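Local coordinates for protein hyaluronoglucosaminidase (Apis mellifera, PDB 1FCQ) that hydrolyses hyaluronan as a family 56 glycosidase built on a (beta/alpha) TIM barrel, and is a major allergen of bee venom, at residues V221-Y227 / K261-W267. Sequence-based numbering, arbitrary orientation.
Sequences VLLPSVY and KVLPYYW
With CG of Tyr227 anti to its carbonyl carbon (chi1 -58°), the phenol swings back toward 261-267 and comes under Trp267 CB, which sits over one face of the ring, 3.6 Å from its centroid, in a CH-pi contact. CG of Trp267, anti to its backbone N (chi1 -167°), leads the indole off beyond; its five-membered ring turns an edge to the phenol face, a tilted edge-to-face pair with planes at 51°. Ser225 OG lies over the opposite face and is itself hydrogen-bonded to Tyr184 OH. The hydroxyl end of Tyr227 reaches the edge of the Tyr265 ring, OH to CD2 3.6 Å; the two tyrosines run alongside each other, and Tyr265 OH is hydrogen-bonded to Asn16 OD1.

Four backbone hydrogen bonds join the segments in two pairs. Leu222 N gives to Lys261 O and Leu263 N to Leu222 O, linking parallel barrel strands 221-222 and 261-267; in the loop after 221-222, Tyr265 N reaches Pro224 O at 2.8 Å and Val226 N returns to Tyr265 O at 2.9 Å. Between the pairs Pro264, which has no N-H to give, rests its CG 4.2 Å from CG of Pro224, facing helix 234-253. Farther along, a water accepts from Trp267 N and donates to Val226 O. The chemistry implies a mostly apolar, buried seam, much of whose backbone polarity is met across it, directly or through water, while the Ser225 and Tyr265 hydroxyls bond outside.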
loop_
_atom_site.group_PDB
_atom_site.type_symbol
_atom_site.label_atom_id
_atom_site.label_comp_id
_atom_site.label_asym_id
_atom_site.label_seq_id
_atom_site.Cartn_x
_atom_site.Cartn_y
_atom_site.Cartn_z
ATOM N N VAL A 221 -3.331 -2.130 -11.126
ATOM C CA VAL A 221 -2.214 -1.225 -10.836
ATOM C C VAL A 221 -1.424 -1.773 -9.661
ATOM O O VAL A 221 -1.968 -2.313 -8.687
ATOM C CB VAL A 221 -2.734 0.192 -10.537
ATOM C CG1 VAL A 221 -3.741 0.215 -9.403
ATOM C CG2 VAL A 221 -1.592 1.162 -10.241
ATOM N N LEU A 222 -0.101 -1.694 -9.765
ATOM C CA LEU A 222 0.811 -2.144 -8.717
ATOM C C LEU A 222 1.255 -0.907 -7.945
ATOM O O LEU A 222 1.615 0.092 -8.558
ATOM C CB LEU A 222 2.045 -2.818 -9.297
ATOM C CG LEU A 222 1.880 -4.071 -10.152
ATOM C CD1 LEU A 222 3.128 -4.954 -10.168
ATOM C CD2 LEU A 222 0.692 -4.921 -9.748
ATOM N N LEU A 223 1.258 -1.003 -6.616
ATOM C CA LEU A 223 1.494 0.126 -5.728
ATOM C C LEU A 223 2.554 -0.087 -4.676
ATOM O O LEU A 223 2.320 0.002 -3.467
ATOM C CB LEU A 223 0.117 0.390 -5.036
ATOM C CG LEU A 223 -1.096 0.587 -5.944
ATOM C CD1 LEU A 223 -2.407 0.370 -5.201
ATOM C CD2 LEU A 223 -1.073 1.992 -6.547
ATOM N N PRO A 224 3.793 -0.342 -5.091
ATOM C CA PRO A 224 4.890 -0.577 -4.154
ATOM C C PRO A 224 5.060 0.649 -3.284
ATOM O O PRO A 224 4.916 1.754 -3.823
ATOM C CB PRO A 224 6.093 -0.875 -5.054
ATOM C CG PRO A 224 5.768 -0.094 -6.290
ATOM C CD PRO A 224 4.291 -0.359 -6.490
ATOM N N SER A 225 5.274 0.445 -1.989
ATOM C CA SER A 225 5.495 1.624 -1.122
ATOM C C SER A 225 6.988 1.917 -1.065
ATOM O O SER A 225 7.776 1.042 -0.703
ATOM C CB SER A 225 4.949 1.321 0.260
ATOM O OG SER A 225 5.223 2.395 1.160
ATOM N N VAL A 226 7.401 3.142 -1.399
ATOM C CA VAL A 226 8.809 3.507 -1.493
ATOM C C VAL A 226 9.182 4.616 -0.515
ATOM O O VAL A 226 9.946 5.513 -0.822
ATOM C CB VAL A 226 9.209 3.854 -2.940
ATOM C CG1 VAL A 226 8.960 2.648 -3.867
ATOM C CG2 VAL A 226 8.517 5.067 -3.524
ATOM N N TYR A 227 8.647 4.490 0.698
ATOM C CA TYR A 227 8.945 5.494 1.733
ATOM C C TYR A 227 10.411 5.428 2.141
ATOM O O TYR A 227 10.974 4.354 2.370
ATOM C CB TYR A 227 8.011 5.314 2.922
ATOM C CG TYR A 227 6.529 5.391 2.645
ATOM C CD1 TYR A 227 6.030 5.796 1.416
ATOM C CD2 TYR A 227 5.617 5.038 3.644
ATOM C CE1 TYR A 227 4.672 5.842 1.189
ATOM C CE2 TYR A 227 4.250 5.117 3.424
ATOM C CZ TYR A 227 3.789 5.499 2.179
ATOM O OH TYR A 227 2.437 5.564 1.930
ATOM N N LYS A 261 -0.384 -1.005 -14.709
ATOM C CA LYS A 261 0.237 0.281 -14.390
ATOM C C LYS A 261 1.050 0.119 -13.112
ATOM O O LYS A 261 0.728 -0.735 -12.287
ATOM C CB LYS A 261 -0.875 1.301 -14.148
ATOM C CG LYS A 261 -1.736 1.583 -15.379
ATOM C CD LYS A 261 -2.641 2.775 -15.075
ATOM C CE LYS A 261 -3.198 3.384 -16.354
ATOM N NZ LYS A 261 -3.951 4.643 -16.069
ATOM N N VAL A 262 2.113 0.901 -12.968
ATOM C CA VAL A 262 2.945 0.896 -11.770
ATOM C C VAL A 262 2.963 2.334 -11.226
ATOM O O VAL A 262 3.427 3.270 -11.877
ATOM C CB VAL A 262 4.373 0.396 -12.000
ATOM C CG1 VAL A 262 5.273 0.565 -10.780
ATOM C CG2 VAL A 262 4.326 -1.095 -12.364
ATOM N N LEU A 263 2.384 2.503 -10.035
ATOM C CA LEU A 263 2.291 3.796 -9.365
ATOM C C LEU A 263 2.765 3.671 -7.914
ATOM O O LEU A 263 1.986 3.362 -6.997
ATOM C CB LEU A 263 0.845 4.310 -9.357
ATOM C CG LEU A 263 0.134 4.595 -10.669
ATOM C CD1 LEU A 263 -1.320 4.995 -10.438
ATOM C CD2 LEU A 263 0.834 5.725 -11.424
ATOM N N PRO A 264 4.048 3.889 -7.689
ATOM C CA PRO A 264 4.613 3.770 -6.361
ATOM C C PRO A 264 3.970 4.765 -5.398
ATOM O O PRO A 264 3.682 5.907 -5.729
ATOM C CB PRO A 264 6.090 4.134 -6.550
ATOM C CG PRO A 264 6.355 3.736 -7.972
ATOM C CD PRO A 264 5.099 4.152 -8.710
ATOM N N TYR A 265 3.789 4.309 -4.161
ATOM C CA TYR A 265 3.282 5.126 -3.061
ATOM C C TYR A 265 4.486 5.877 -2.487
ATOM O O TYR A 265 5.510 5.252 -2.158
ATOM C CB TYR A 265 2.601 4.238 -1.999
ATOM C CG TYR A 265 1.112 4.521 -1.996
ATOM C CD1 TYR A 265 0.270 4.002 -2.981
ATOM C CD2 TYR A 265 0.546 5.382 -1.079
ATOM C CE1 TYR A 265 -1.072 4.334 -3.021
ATOM C CE2 TYR A 265 -0.805 5.709 -1.079
ATOM C CZ TYR A 265 -1.609 5.176 -2.071
ATOM O OH TYR A 265 -2.942 5.495 -2.139
ATOM N N TYR A 266 4.370 7.197 -2.392
ATOM C CA TYR A 266 5.484 8.039 -1.962
ATOM C C TYR A 266 5.081 8.932 -0.797
ATOM O O TYR A 266 4.024 9.546 -0.822
ATOM C CB TYR A 266 5.846 8.934 -3.150
ATOM C CG TYR A 266 7.186 9.621 -3.066
ATOM C CD1 TYR A 266 8.319 9.051 -3.597
ATOM C CD2 TYR A 266 7.294 10.866 -2.438
ATOM C CE1 TYR A 266 9.567 9.669 -3.511
ATOM C CE2 TYR A 266 8.517 11.506 -2.373
ATOM C CZ TYR A 266 9.638 10.910 -2.902
ATOM O OH TYR A 266 10.856 11.559 -2.797
ATOM N N TRP A 267 5.939 8.976 0.229
ATOM C CA TRP A 267 5.595 9.802 1.391
ATOM C C TRP A 267 6.611 10.935 1.489
ATOM O O TRP A 267 7.767 10.720 1.143
ATOM C CB TRP A 267 5.554 9.009 2.678
ATOM C CG TRP A 267 4.927 9.645 3.883
ATOM C CD1 TRP A 267 4.048 10.685 3.930
ATOM C CD2 TRP A 267 5.093 9.198 5.238
ATOM N NE1 TRP A 267 3.672 10.938 5.235
ATOM C CE2 TRP A 267 4.285 10.026 6.045
ATOM C CE3 TRP A 267 5.834 8.175 5.845
ATOM C CZ2 TRP A 267 4.221 9.879 7.430
ATOM C CZ3 TRP A 267 5.754 8.024 7.219
ATOM C CH2 TRP A 267 4.949 8.876 7.999
HETATM O O HOH W 1 8.653 8.081 -0.510
#